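Local structure of DUF1881 domain-containing protein (Neurospora crassa, 5Z6D) at residues G35-K40 / S81-V86; V10-K15 / D23-G28; F42-G47 / A72-I77; I53-Y58 / Y130-I135; Y58-H63 / V117-L122. The protein is of unknown function but joins a betagamma-crystallin domain to an Ig-like domain, and contacts between the two render its calcium-binding site inoperative. The protein carries 1 engineered substitution. All coordinates share one frame; numbering follows the deposited sequence.

Contact 1: residues G35-K40 / S81-V86; sequences GSLNDK and SRFRVV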
# COMPACT_ATOMS: atom_id res chain seq x y z
N GLY A 35 -13.60 -6.16 -12.63
CA GLY A 35 -14.38 -5.12 -11.98
C GLY A 35 -13.87 -4.80 -10.59
O GLY A 35 -12.88 -4.09 -10.42
N SER A 36 -14.57 -5.31 -9.58
CA SER A 36 -14.07 -5.24 -8.22
C SER A 36 -14.13 -6.64 -7.62
O SER A 36 -14.82 -7.52 -8.15
CB SER A 36 -14.87 -4.25 -7.38
OG SER A 36 -16.13 -4.80 -7.06
N LEU A 37 -13.42 -6.85 -6.52
CA LEU A 37 -13.39 -8.16 -5.89
C LEU A 37 -14.78 -8.62 -5.43
O LEU A 37 -15.07 -9.82 -5.39
CB LEU A 37 -12.42 -8.14 -4.71
CG LEU A 37 -10.97 -8.02 -5.16
CD1 LEU A 37 -10.06 -7.86 -3.95
CD2 LEU A 37 -10.57 -9.22 -5.99
N ASN A 38 -15.64 -7.66 -5.12
CA ASN A 38 -16.99 -7.96 -4.64
C ASN A 38 -17.96 -8.48 -5.69
O ASN A 38 -19.08 -8.86 -5.37
CB ASN A 38 -17.58 -6.71 -4.00
CG ASN A 38 -16.78 -6.22 -2.83
OD1 ASN A 38 -16.60 -5.02 -2.65
ND2 ASN A 38 -16.27 -7.16 -2.04
N ASP A 39 -17.53 -8.50 -6.94
CA ASP A 39 -18.36 -9.04 -8.01
C ASP A 39 -18.39 -10.56 -7.89
O ASP A 39 -19.25 -11.23 -8.47
CB ASP A 39 -17.84 -8.61 -9.38
CG ASP A 39 -17.86 -7.10 -9.56
OD1 ASP A 39 -18.69 -6.43 -8.91
OD2 ASP A 39 -17.04 -6.59 -10.36
N LYS A 40 -17.45 -11.10 -7.12
CA LYS A 40 -17.39 -12.53 -6.86
C LYS A 40 -17.48 -12.82 -5.37
O LYS A 40 -18.16 -13.76 -4.96
CB LYS A 40 -16.10 -13.14 -7.43
CG LYS A 40 -15.91 -12.97 -8.93
CD LYS A 40 -15.09 -11.73 -9.24
CE LYS A 40 -15.02 -11.45 -10.73
NZ LYS A 40 -14.47 -10.09 -11.01
N SER A 81 -9.58 -4.20 -6.65
CA SER A 81 -9.69 -5.06 -7.83
C SER A 81 -8.50 -5.99 -7.98
O SER A 81 -8.44 -6.76 -8.94
CB SER A 81 -9.81 -4.20 -9.07
OG SER A 81 -8.71 -3.30 -9.14
N ARG A 82 -7.57 -5.96 -7.03
CA ARG A 82 -6.42 -6.83 -7.11
C ARG A 82 -6.05 -7.29 -5.71
O ARG A 82 -6.30 -6.56 -4.76
CB ARG A 82 -5.25 -6.11 -7.78
CG ARG A 82 -3.95 -6.89 -7.86
CD ARG A 82 -2.93 -6.13 -8.72
NE ARG A 82 -1.69 -6.88 -8.87
CZ ARG A 82 -0.58 -6.36 -9.39
NH1 ARG A 82 -0.56 -5.10 -9.80
NH2 ARG A 82 0.52 -7.11 -9.48
N PHE A 83 -5.50 -8.49 -5.57
CA PHE A 83 -4.98 -8.89 -4.27
C PHE A 83 -3.79 -9.81 -4.41
O PHE A 83 -3.60 -10.44 -5.44
CB PHE A 83 -6.06 -9.54 -3.39
CG PHE A 83 -6.58 -10.88 -3.89
CD1 PHE A 83 -5.93 -12.07 -3.58
CD2 PHE A 83 -7.76 -10.95 -4.64
CE1 PHE A 83 -6.42 -13.30 -4.01
CE2 PHE A 83 -8.27 -12.18 -5.07
CZ PHE A 83 -7.60 -13.35 -4.76
N ARG A 84 -2.99 -9.88 -3.35
CA ARG A 84 -1.88 -10.81 -3.29
C ARG A 84 -2.00 -11.55 -1.97
O ARG A 84 -2.27 -10.95 -0.93
CB ARG A 84 -0.52 -10.10 -3.41
CG ARG A 84 0.64 -11.07 -3.47
CD ARG A 84 1.99 -10.36 -3.69
NE ARG A 84 2.01 -9.55 -4.90
CZ ARG A 84 3.06 -8.81 -5.26
NH1 ARG A 84 4.14 -8.79 -4.49
NH2 ARG A 84 3.02 -8.09 -6.38
N VAL A 85 -1.86 -12.86 -2.04
CA VAL A 85 -1.80 -13.67 -0.84
C VAL A 85 -0.34 -13.80 -0.44
O VAL A 85 0.49 -14.29 -1.23
CB VAL A 85 -2.42 -15.07 -1.04
CG1 VAL A 85 -2.46 -15.81 0.29
CG2 VAL A 85 -3.81 -14.96 -1.69
N VAL A 86 -0.02 -13.34 0.76
CA VAL A 86 1.36 -13.28 1.24
C VAL A 86 1.52 -13.96 2.59
O VAL A 86 0.53 -14.27 3.28
CB VAL A 86 1.86 -11.82 1.35
CG1 VAL A 86 1.82 -11.12 -0.02
CG2 VAL A 86 1.04 -11.05 2.39

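Contact 2: residues V10-K15 / D23-G28; sequences VIFYQK and DTYAVG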
# COMPACT_ATOMS: atom_id res chain seq x y z
N VAL A 10 -5.98 -19.07 1.59
CA VAL A 10 -7.12 -18.25 1.97
C VAL A 10 -8.27 -18.73 1.11
O VAL A 10 -8.05 -19.24 0.01
CB VAL A 10 -6.87 -16.71 1.78
CG1 VAL A 10 -5.62 -16.25 2.56
CG2 VAL A 10 -6.76 -16.34 0.31
N ILE A 11 -9.49 -18.63 1.62
CA ILE A 11 -10.62 -19.00 0.81
C ILE A 11 -11.56 -17.84 0.71
O ILE A 11 -12.00 -17.28 1.72
CB ILE A 11 -11.39 -20.22 1.39
CG1 ILE A 11 -10.43 -21.36 1.73
CG2 ILE A 11 -12.45 -20.66 0.40
CD1 ILE A 11 -11.13 -22.63 2.18
N PHE A 12 -11.87 -17.45 -0.52
CA PHE A 12 -12.84 -16.40 -0.76
C PHE A 12 -14.21 -17.01 -1.00
O PHE A 12 -14.36 -17.95 -1.75
CB PHE A 12 -12.43 -15.53 -1.94
CG PHE A 12 -11.38 -14.51 -1.60
CD1 PHE A 12 -11.74 -13.29 -1.04
CD2 PHE A 12 -10.04 -14.75 -1.86
CE1 PHE A 12 -10.77 -12.35 -0.73
CE2 PHE A 12 -9.07 -13.81 -1.56
CZ PHE A 12 -9.43 -12.61 -1.01
N TYR A 13 -15.21 -16.45 -0.36
CA TYR A 13 -16.54 -16.98 -0.50
C TYR A 13 -17.43 -15.98 -1.21
O TYR A 13 -17.35 -14.75 -0.99
CB TYR A 13 -17.12 -17.35 0.87
CG TYR A 13 -16.31 -18.40 1.62
CD1 TYR A 13 -16.60 -19.77 1.48
CD2 TYR A 13 -15.28 -18.03 2.47
CE1 TYR A 13 -15.85 -20.72 2.18
CE2 TYR A 13 -14.53 -18.97 3.16
CZ TYR A 13 -14.82 -20.31 3.02
OH TYR A 13 -14.07 -21.23 3.72
N GLN A 14 -18.30 -16.56 -2.04
CA GLN A 14 -19.32 -15.86 -2.79
C GLN A 14 -20.37 -15.18 -1.91
O GLN A 14 -20.91 -14.13 -2.26
CB GLN A 14 -19.98 -16.85 -3.76
CG GLN A 14 -21.45 -16.65 -4.02
CD GLN A 14 -22.12 -17.94 -4.46
OE1 GLN A 14 -22.05 -18.96 -3.77
NE2 GLN A 14 -22.78 -17.90 -5.61
N LYS A 15 -20.67 -15.77 -0.75
CA LYS A 15 -21.61 -15.15 0.17
C LYS A 15 -20.91 -14.70 1.46
O LYS A 15 -19.76 -15.09 1.70
CB LYS A 15 -22.76 -16.10 0.50
CG LYS A 15 -23.24 -16.91 -0.70
CD LYS A 15 -24.75 -17.06 -0.70
CE LYS A 15 -25.18 -18.31 -1.46
NZ LYS A 15 -24.77 -19.56 -0.76
N ASP A 23 -13.57 -20.17 -3.32
CA ASP A 23 -12.39 -20.31 -4.18
C ASP A 23 -11.12 -20.19 -3.34
O ASP A 23 -10.92 -19.19 -2.65
CB ASP A 23 -12.40 -19.27 -5.29
CG ASP A 23 -13.57 -19.44 -6.24
OD1 ASP A 23 -14.13 -20.55 -6.29
OD2 ASP A 23 -13.91 -18.46 -6.94
N THR A 24 -10.27 -21.20 -3.39
CA THR A 24 -9.05 -21.23 -2.59
C THR A 24 -7.86 -20.61 -3.33
O THR A 24 -7.67 -20.85 -4.53
CB THR A 24 -8.71 -22.67 -2.18
OG1 THR A 24 -9.83 -23.25 -1.50
CG2 THR A 24 -7.50 -22.71 -1.27
N TYR A 25 -7.07 -19.82 -2.61
CA TYR A 25 -5.86 -19.19 -3.16
C TYR A 25 -4.65 -19.41 -2.24
O TYR A 25 -4.77 -19.43 -1.02
CB TYR A 25 -6.10 -17.69 -3.38
CG TYR A 25 -7.18 -17.37 -4.39
CD1 TYR A 25 -6.86 -17.14 -5.73
CD2 TYR A 25 -8.51 -17.26 -4.01
CE1 TYR A 25 -7.84 -16.82 -6.65
CE2 TYR A 25 -9.51 -16.95 -4.93
CZ TYR A 25 -9.17 -16.75 -6.25
OH TYR A 25 -10.15 -16.44 -7.16
N ALA A 26 -3.46 -19.57 -2.84
CA ALA A 26 -2.26 -19.88 -2.06
C ALA A 26 -1.31 -18.70 -1.94
O ALA A 26 -1.35 -17.78 -2.76
CB ALA A 26 -1.52 -21.06 -2.70
N VAL A 27 -0.45 -18.74 -0.93
CA VAL A 27 0.60 -17.74 -0.78
C VAL A 27 1.42 -17.67 -2.07
O VAL A 27 1.77 -18.71 -2.64
CB VAL A 27 1.50 -18.06 0.40
CG1 VAL A 27 2.76 -17.22 0.36
CG2 VAL A 27 0.73 -17.80 1.70
N GLY A 28 1.68 -16.45 -2.53
CA GLY A 28 2.32 -16.26 -3.82
C GLY A 28 1.39 -15.89 -4.97
O GLY A 28 1.85 -15.45 -6.03

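Contact 3: residues F42-G47 / A72-I77; sequences FSVAVG and ADISDI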
# COMPACT_ATOMS: atom_id res chain seq x y z
N PHE A 42 -17.71 -12.07 -1.10
CA PHE A 42 -18.32 -11.35 0.01
C PHE A 42 -17.70 -11.70 1.37
O PHE A 42 -17.97 -11.01 2.36
CB PHE A 42 -19.83 -11.64 0.06
CG PHE A 42 -20.66 -10.71 -0.78
CD1 PHE A 42 -20.10 -9.62 -1.41
CD2 PHE A 42 -22.03 -10.94 -0.92
CE1 PHE A 42 -20.88 -8.76 -2.17
CE2 PHE A 42 -22.81 -10.09 -1.68
CZ PHE A 42 -22.23 -9.00 -2.30
N SER A 43 -16.92 -12.77 1.43
CA SER A 43 -16.20 -13.00 2.70
C SER A 43 -14.90 -13.73 2.43
O SER A 43 -14.67 -14.21 1.33
CB SER A 43 -17.07 -13.78 3.70
OG SER A 43 -17.55 -15.01 3.16
N VAL A 44 -14.02 -13.78 3.43
CA VAL A 44 -12.73 -14.44 3.21
C VAL A 44 -12.19 -15.07 4.50
O VAL A 44 -12.10 -14.43 5.55
CB VAL A 44 -11.68 -13.45 2.63
CG1 VAL A 44 -11.45 -12.25 3.56
CG2 VAL A 44 -10.36 -14.18 2.32
N ALA A 45 -11.88 -16.36 4.41
CA ALA A 45 -11.20 -17.07 5.48
C ALA A 45 -9.71 -17.02 5.25
O ALA A 45 -9.23 -17.30 4.15
CB ALA A 45 -11.67 -18.52 5.56
N VAL A 46 -8.97 -16.65 6.29
CA VAL A 46 -7.53 -16.47 6.15
C VAL A 46 -6.78 -17.46 7.00
O VAL A 46 -6.99 -17.55 8.20
CB VAL A 46 -7.11 -15.05 6.54
CG1 VAL A 46 -5.59 -14.90 6.47
CG2 VAL A 46 -7.80 -14.05 5.63
N GLY A 47 -5.92 -18.23 6.35
CA GLY A 47 -5.09 -19.20 7.05
C GLY A 47 -4.22 -18.52 8.08
O GLY A 47 -3.90 -17.33 7.98
N ALA A 72 -15.90 -11.89 7.95
CA ALA A 72 -17.19 -12.44 7.55
C ALA A 72 -17.94 -11.54 6.56
O ALA A 72 -18.94 -11.96 5.97
CB ALA A 72 -18.05 -12.72 8.78
N ASP A 73 -17.44 -10.32 6.35
CA ASP A 73 -18.06 -9.38 5.42
C ASP A 73 -17.03 -8.44 4.79
O ASP A 73 -16.53 -7.54 5.45
CB ASP A 73 -19.13 -8.56 6.16
CG ASP A 73 -20.06 -7.80 5.22
OD1 ASP A 73 -19.75 -7.71 4.00
OD2 ASP A 73 -21.11 -7.31 5.68
N ILE A 74 -16.73 -8.66 3.51
CA ILE A 74 -15.87 -7.72 2.77
C ILE A 74 -16.60 -7.06 1.60
O ILE A 74 -15.98 -6.69 0.60
CB ILE A 74 -14.59 -8.41 2.23
CG1 ILE A 74 -14.93 -9.60 1.32
CG2 ILE A 74 -13.72 -8.86 3.39
CD1 ILE A 74 -13.71 -10.17 0.60
N SER A 75 -17.91 -6.90 1.73
CA SER A 75 -18.73 -6.33 0.67
C SER A 75 -18.57 -4.82 0.50
O SER A 75 -19.03 -4.25 -0.50
CB SER A 75 -20.20 -6.64 0.95
OG SER A 75 -20.61 -6.03 2.16
N ASP A 76 -17.93 -4.16 1.46
CA ASP A 76 -17.82 -2.70 1.46
C ASP A 76 -16.37 -2.27 1.67
O ASP A 76 -15.99 -1.88 2.77
CB ASP A 76 -18.71 -2.11 2.56
CG ASP A 76 -18.91 -0.61 2.41
OD1 ASP A 76 -18.16 0.04 1.65
OD2 ASP A 76 -19.83 -0.07 3.06
N ILE A 77 -15.56 -2.35 0.62
CA ILE A 77 -14.13 -2.17 0.79
C ILE A 77 -13.58 -1.18 -0.22
O ILE A 77 -12.36 -1.05 -0.38
CB ILE A 77 -13.39 -3.50 0.65
CG1 ILE A 77 -13.79 -4.16 -0.66
CG2 ILE A 77 -13.74 -4.40 1.83
CD1 ILE A 77 -12.97 -5.41 -1.03

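Contact 4: residues I53-Y58 / Y130-I135; sequences IAWQHY and YGLVGI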
# COMPACT_ATOMS: atom_id res chain seq x y z
N ILE A 53 -3.24 -8.87 0.94
CA ILE A 53 -3.16 -7.45 0.67
C ILE A 53 -3.97 -7.17 -0.59
O ILE A 53 -3.67 -7.72 -1.64
CB ILE A 53 -1.70 -6.99 0.49
CG1 ILE A 53 -0.90 -7.27 1.77
CG2 ILE A 53 -1.66 -5.50 0.12
CD1 ILE A 53 0.61 -7.10 1.59
N ALA A 54 -4.99 -6.33 -0.48
CA ALA A 54 -5.89 -6.03 -1.60
C ALA A 54 -5.82 -4.55 -1.96
O ALA A 54 -5.78 -3.71 -1.07
CB ALA A 54 -7.34 -6.44 -1.26
N TRP A 55 -5.80 -4.22 -3.25
CA TRP A 55 -5.70 -2.82 -3.63
C TRP A 55 -6.35 -2.55 -4.98
O TRP A 55 -7.01 -3.42 -5.57
CB TRP A 55 -4.23 -2.35 -3.60
CG TRP A 55 -3.24 -2.88 -4.63
CD1 TRP A 55 -2.76 -2.21 -5.72
CD2 TRP A 55 -2.56 -4.16 -4.61
NE1 TRP A 55 -1.83 -2.99 -6.39
CE2 TRP A 55 -1.70 -4.18 -5.74
CE3 TRP A 55 -2.59 -5.27 -3.77
CZ2 TRP A 55 -0.88 -5.29 -6.04
CZ3 TRP A 55 -1.79 -6.37 -4.06
CH2 TRP A 55 -0.94 -6.36 -5.19
N GLN A 56 -6.18 -1.32 -5.43
CA GLN A 56 -6.87 -0.82 -6.61
C GLN A 56 -5.89 -0.70 -7.78
O GLN A 56 -5.01 0.14 -7.77
CB GLN A 56 -7.51 0.53 -6.29
CG GLN A 56 -8.33 1.08 -7.41
CD GLN A 56 -9.32 0.07 -7.92
OE1 GLN A 56 -9.16 -0.48 -9.01
NE2 GLN A 56 -10.34 -0.20 -7.11
N HIS A 57 -6.04 -1.55 -8.79
CA HIS A 57 -5.09 -1.48 -9.88
C HIS A 57 -5.65 -0.75 -11.10
O HIS A 57 -4.97 -0.63 -12.12
CB HIS A 57 -4.60 -2.88 -10.26
CG HIS A 57 -5.48 -3.61 -11.22
ND1 HIS A 57 -6.72 -4.10 -10.87
CD2 HIS A 57 -5.28 -3.95 -12.52
CE1 HIS A 57 -7.26 -4.70 -11.92
NE2 HIS A 57 -6.41 -4.62 -12.93
N TYR A 58 -6.87 -0.23 -10.98
CA TYR A 58 -7.46 0.56 -12.07
C TYR A 58 -7.31 2.06 -11.86
O TYR A 58 -7.84 2.86 -12.64
CB TYR A 58 -8.94 0.21 -12.24
CG TYR A 58 -9.16 -1.17 -12.78
CD1 TYR A 58 -8.44 -1.62 -13.88
CD2 TYR A 58 -10.04 -2.05 -12.17
CE1 TYR A 58 -8.62 -2.89 -14.38
CE2 TYR A 58 -10.23 -3.33 -12.65
CZ TYR A 58 -9.51 -3.74 -13.76
OH TYR A 58 -9.68 -5.02 -14.26
N TYR A 130 -4.09 5.99 3.68
CA TYR A 130 -2.74 5.70 3.23
C TYR A 130 -2.76 5.10 1.83
O TYR A 130 -3.76 4.51 1.41
CB TYR A 130 -2.03 4.74 4.19
CG TYR A 130 -1.39 5.41 5.39
CD1 TYR A 130 -0.01 5.45 5.52
CD2 TYR A 130 -2.16 5.98 6.40
CE1 TYR A 130 0.59 6.04 6.61
CE2 TYR A 130 -1.57 6.58 7.50
CZ TYR A 130 -0.19 6.61 7.59
OH TYR A 130 0.44 7.20 8.67
N GLY A 131 -1.66 5.25 1.11
CA GLY A 131 -1.51 4.59 -0.16
C GLY A 131 -0.49 3.48 -0.10
O GLY A 131 0.59 3.65 0.46
N LEU A 132 -0.83 2.35 -0.71
CA LEU A 132 0.06 1.20 -0.78
C LEU A 132 1.15 1.48 -1.80
O LEU A 132 0.85 1.68 -2.98
CB LEU A 132 -0.74 -0.05 -1.15
CG LEU A 132 0.07 -1.33 -1.32
CD1 LEU A 132 0.58 -1.85 0.02
CD2 LEU A 132 -0.73 -2.39 -2.08
N VAL A 133 2.41 1.51 -1.36
CA VAL A 133 3.51 1.85 -2.26
C VAL A 133 4.54 0.73 -2.37
O VAL A 133 5.57 0.86 -3.06
CB VAL A 133 4.21 3.17 -1.84
CG1 VAL A 133 3.24 4.37 -1.94
CG2 VAL A 133 4.80 3.07 -0.44
N GLY A 134 4.29 -0.40 -1.70
CA GLY A 134 5.17 -1.54 -1.91
C GLY A 134 4.76 -2.74 -1.08
O GLY A 134 3.94 -2.59 -0.17
N ILE A 135 5.30 -3.91 -1.39
CA ILE A 135 5.08 -5.10 -0.56
C ILE A 135 6.44 -5.72 -0.32
O ILE A 135 7.18 -5.97 -1.27
CB ILE A 135 4.15 -6.11 -1.25
CG1 ILE A 135 2.76 -5.50 -1.46
CG2 ILE A 135 4.03 -7.40 -0.42
CD1 ILE A 135 1.76 -6.37 -2.23

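Contact 5: residues Y58-H63 / V117-L122; sequences YNETGH and VGTVML. Engineered in segment 117-122: Met121 (natural residue Thr).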
# COMPACT_ATOMS: atom_id res chain seq x y z
N TYR A 58 -6.87 -0.23 -10.98
CA TYR A 58 -7.46 0.56 -12.07
C TYR A 58 -7.31 2.06 -11.86
O TYR A 58 -7.84 2.86 -12.64
CB TYR A 58 -8.94 0.21 -12.24
CG TYR A 58 -9.16 -1.17 -12.78
CD1 TYR A 58 -8.44 -1.62 -13.88
CD2 TYR A 58 -10.04 -2.05 -12.17
CE1 TYR A 58 -8.62 -2.89 -14.38
CE2 TYR A 58 -10.23 -3.33 -12.65
CZ TYR A 58 -9.51 -3.74 -13.76
OH TYR A 58 -9.68 -5.02 -14.26
N ASN A 59 -6.61 2.46 -10.81
CA ASN A 59 -6.27 3.86 -10.64
C ASN A 59 -4.99 4.01 -9.83
O ASN A 59 -4.36 3.01 -9.45
CB ASN A 59 -7.41 4.64 -10.00
CG ASN A 59 -7.75 4.16 -8.60
OD1 ASN A 59 -6.87 3.91 -7.77
ND2 ASN A 59 -9.05 4.05 -8.31
N GLU A 60 -4.61 5.25 -9.57
CA GLU A 60 -3.36 5.50 -8.88
C GLU A 60 -3.56 6.01 -7.45
O GLU A 60 -2.68 6.66 -6.88
CB GLU A 60 -2.52 6.48 -9.70
CG GLU A 60 -2.03 5.87 -11.00
CD GLU A 60 -1.21 6.83 -11.85
OE1 GLU A 60 -1.24 8.05 -11.58
OE2 GLU A 60 -0.53 6.36 -12.79
N THR A 61 -4.70 5.71 -6.85
CA THR A 61 -4.99 6.22 -5.51
C THR A 61 -4.14 5.56 -4.42
O THR A 61 -3.88 6.17 -3.37
CB THR A 61 -6.46 6.00 -5.13
OG1 THR A 61 -6.72 4.59 -5.08
CG2 THR A 61 -7.36 6.65 -6.15
N GLY A 62 -3.74 4.32 -4.65
CA GLY A 62 -3.04 3.53 -3.65
C GLY A 62 -3.95 2.94 -2.58
O GLY A 62 -3.49 2.33 -1.62
N HIS A 63 -5.26 3.09 -2.75
CA HIS A 63 -6.19 2.60 -1.73
C HIS A 63 -6.04 1.10 -1.53
O HIS A 63 -5.95 0.34 -2.48
CB HIS A 63 -7.63 2.93 -2.11
CG HIS A 63 -7.94 4.39 -2.04
ND1 HIS A 63 -9.11 4.93 -2.53
CD2 HIS A 63 -7.23 5.43 -1.54
CE1 HIS A 63 -9.11 6.23 -2.33
NE2 HIS A 63 -7.98 6.56 -1.74
N VAL A 117 3.41 -2.88 -7.02
CA VAL A 117 1.98 -2.64 -6.83
C VAL A 117 1.41 -1.64 -7.83
O VAL A 117 0.19 -1.50 -7.94
CB VAL A 117 1.67 -2.15 -5.39
CG1 VAL A 117 2.04 -3.20 -4.35
CG2 VAL A 117 2.37 -0.83 -5.11
N GLY A 118 2.26 -0.94 -8.56
CA GLY A 118 1.79 0.02 -9.54
C GLY A 118 1.98 1.45 -9.07
O GLY A 118 2.06 1.69 -7.87
N THR A 119 2.05 2.38 -10.02
CA THR A 119 2.21 3.80 -9.71
C THR A 119 1.12 4.32 -8.78
O THR A 119 -0.08 4.04 -8.97
CB THR A 119 2.20 4.64 -11.01
OG1 THR A 119 3.27 4.20 -11.85
CG2 THR A 119 2.37 6.12 -10.70
N VAL A 120 1.54 5.10 -7.78
CA VAL A 120 0.61 5.73 -6.85
C VAL A 120 0.81 7.24 -6.90
O VAL A 120 1.94 7.71 -6.93
CB VAL A 120 0.83 5.22 -5.42
CG1 VAL A 120 -0.04 5.95 -4.43
CG2 VAL A 120 0.52 3.72 -5.36
N MET A 121 -0.29 7.97 -6.93
CA MET A 121 -0.30 9.41 -6.84
C MET A 121 -0.95 9.82 -5.54
O MET A 121 -2.15 9.66 -5.38
CB MET A 121 -1.04 10.01 -8.03
CG MET A 121 -0.18 10.21 -9.25
SD MET A 121 0.80 11.69 -9.03
CE MET A 121 -0.36 12.95 -9.54
N LEU A 122 -0.14 10.31 -4.60
CA LEU A 122 -0.65 10.78 -3.31
C LEU A 122 -0.79 12.28 -3.34
O LEU A 122 0.07 12.97 -3.86
CB LEU A 122 0.27 10.37 -2.18
CG LEU A 122 0.50 8.87 -2.04
CD1 LEU A 122 1.44 8.59 -0.89
CD2 LEU A 122 -0.83 8.18 -1.83
O HOH W 1 -1.32 1.94 -10.67
O HOH W 2 -4.07 9.11 -3.38

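Contact 1: residues G35-K40 / S81-V86
Leu37 makes the tight half of this contact, where it and Phe83 are both buried. Its CD2 methyl lies 3.6 Å from Phe83 CD2, in the plane of the ring and at its edge. The second methyl, Leu37 CD1, is 3.9 Å from the same Phe83 CD2. The two side chains cross obliquely.

The other half is nearer solvent. Gly35 and Ser36 are partly exposed, and Asp39 is exposed. Gly35 O makes one isolated touch, 3.4 Å from Ser81 CB, and no hydrogen bond links the two segments. Ser36 directs its side chain away from residues 81-86. Its backbone N instead gives a nearly straight bond (172°) to Asp39 OD2, 2.9 Å away, reaching that oxygen from above the carboxylate plane. Asp39 and Ser81 belong to the Ca2+ site, with Gln56 and Gly79, but no calcium is bound here. Ser81 OG is hydrogen-bonded to His57 ND1 and Gln56 OE1.

Residues 37-39 form a short 3-10 turn packed against the start of strand 82-87. Ser81 and Arg82 both face Trp55 of strand 50-55 in a classic beta bulge. On the other flank, strand 82-87 pairs with strand 30-32, where Phe83 touches Val31.

Contact 2: residues V10-K15 / D23-G28
Val10 O is gripped twice. Tyr25 N gives it a hydrogen bond of 2.9 Å, nearly along the C=O axis, and Thr24 CA adds a CA-H...O contact at 3.4 Å. The bond from Val10 N to Tyr25 O closes this hydrogen-bonded pair. Phe12 and Asp23 form the next one, with Asp23 N 2.8 Å from Phe12 O. Between them Ile11 and Thr24 are a non-hydrogen-bonded pair. This is the antiparallel hairpin of strands 9-13 and 23-26.

Phe12 CD2 meets Tyr25 CD2 at 3.6 Å, with the ring planes 79° apart. Tyr41 stacks on Phe12 and bonds through its hydroxyl to Tyr25 OH and Asp23 OD2. On the opposite face of the sheet, Ile11 CG1 runs beside Thr24 OG1 at 3.8 Å, and Ile11 CG2 lies over the Tyr13 ring. An alanine at Ile11 would probably loosen the packing on Tyr13 and Thr24.

The four cross-strand hydrogen bonds are all backbone bonds, so the register is set by backbone atoms, while the side chains probably add to its stability.

Contact 3: residues F42-G47 / A72-I77
The Phe42 ring has Ser75 CB 3.8 Å from its CD1, meeting the ring obliquely. In the Asp73 carboxylate, OD1 accepts twice from Ser75: on the syn lone pair from OG at 2.6 Å, and on the anti lone pair from the backbone N at 3.0 Å, an Asx turn. Asp73 OD2 forms a salt bridge with Lys16.

Residues 72-74 lie beside the start of strand 43-46, a place consistent with the end of the third strand of the second betagamma-crystallin Greek key, exchanged into this sheet. One backbone bond joins them: Ile74 N to Phe42 O, 2.9 Å and straight at the hydrogen, although the donor stands 47° above the carbonyl plane.

Ile74 CG1 packs 3.5 Å from Phe42 C. Ile74 CG2 meets Val44 CG1 at 4.1 Å, crossing it at about a right angle. An alanine at Ile74 would probably leave the loop less firmly packed on Val44, Phe12 and Trp67. Phe42 and Ser43 both face Tyr13, a classic beta bulge where strand 43-46 begins.

Contact 4: residues I53-Y58 / Y130-I135
Leu132 CD2 rests over one face of the Trp55 indole, a CH-pi contact 3.9 Å from the centroid of the five-membered ring. This is the buried, apolar part of the interface between the betagamma-crystallin domain and the Ig-like domain. The methyl sits toward the rim, 3.6 Å from Trp55 CD2, and also touches Ile53 CG2 at 3.9 Å. Ile135 completes the apolar patch. Its CD1 approaches Trp55 CZ3 obliquely at 4.0 Å, while its CG2 meets Ile53 CD1 tip to tip at 4.0 Å.

Torsions set up the overlap. Trp55 CG takes the crowded position between backbone N and carbonyl carbon (chi1 69°), and Leu132 CG is anti to its backbone N (chi1 177°). The two strands cross at 117°, with axes 9.2 Å apart, so side chains alone make the contact.

Further out, Tyr64 touches both Trp55 and Leu132. Val133 and Gly134 both face Ile93 in a classic beta bulge between Leu132 and Ile135. Trp55 NE1 is hydrogen-bonded to Val117 O, which ties the indole's polar edge to the Ig-like domain.

Contact 5: residues Y58-H63 / V117-L122
This contact is a polar part of the interface between the betagamma-crystallin domain and the Ig-like domain, where a turn-rich loop meets strand 120-123. Its key bond runs from Met121 N to Glu60 O, 2.7 Å long, nearly straight (170°) and in the carbonyl plane. Val120 CA adds a CA-H...O contact to the same oxygen.

The Glu60 side chain is extended beyond CG and lies alongside Thr119 and Met121. Glu60 CG is 3.4 Å from Thr119 O. Glu60 OE2 reaches Thr119 CG2 at 3.6 Å, and Glu60 OE1 comes within 3.3 Å of Met121 CG. Met121 is an engineered residue, a threonine in the natural sequence. Thr119 OG1 is hydrogen-bonded to Asp113.

Asn59 OD1 accepts from Thr61 N and Thr61 OG1, both above its carbonyl plane. The bond from Thr61 N makes an Asx turn. Thr61 OG1 accepts from His63 N in an ST turn. Gly62 has positive phi (79°), and a CB there would clash with Val120 CG1.

A water donates to Thr61 O at 2.9 Å and to Met121 O at 2.8 Å. The direct link is one backbone hydrogen bond, so the join probably depends little on the side chain at the engineered Met121.

How the contacts relate
Contacts 1, 2 and 3 lie inside the betagamma-crystallin domain. Contacts 4 and 5 join it to the Ig-like domain. Contact 4 is the buried one: purely apolar, near the chain's centre. Contact 5 lies beside it, is partly exposed, and relies on backbone and water. Gly62 O bonds to Leu132 N between them. Contacts 2 and 3 hold neighbouring strands of one sheet, 9-13 and 43-46, but contact 2 has four cross-strand backbone bonds and contact 3 one. Contact 1 has none; it meets contact 4 through strands 82-87 and 50-55. The Ca2+-site residues are divided between them, Asp39 and Ser81 in contact 1 and Gln56 in contact 4. Phe83 and Phe12 link contacts 1 and 2.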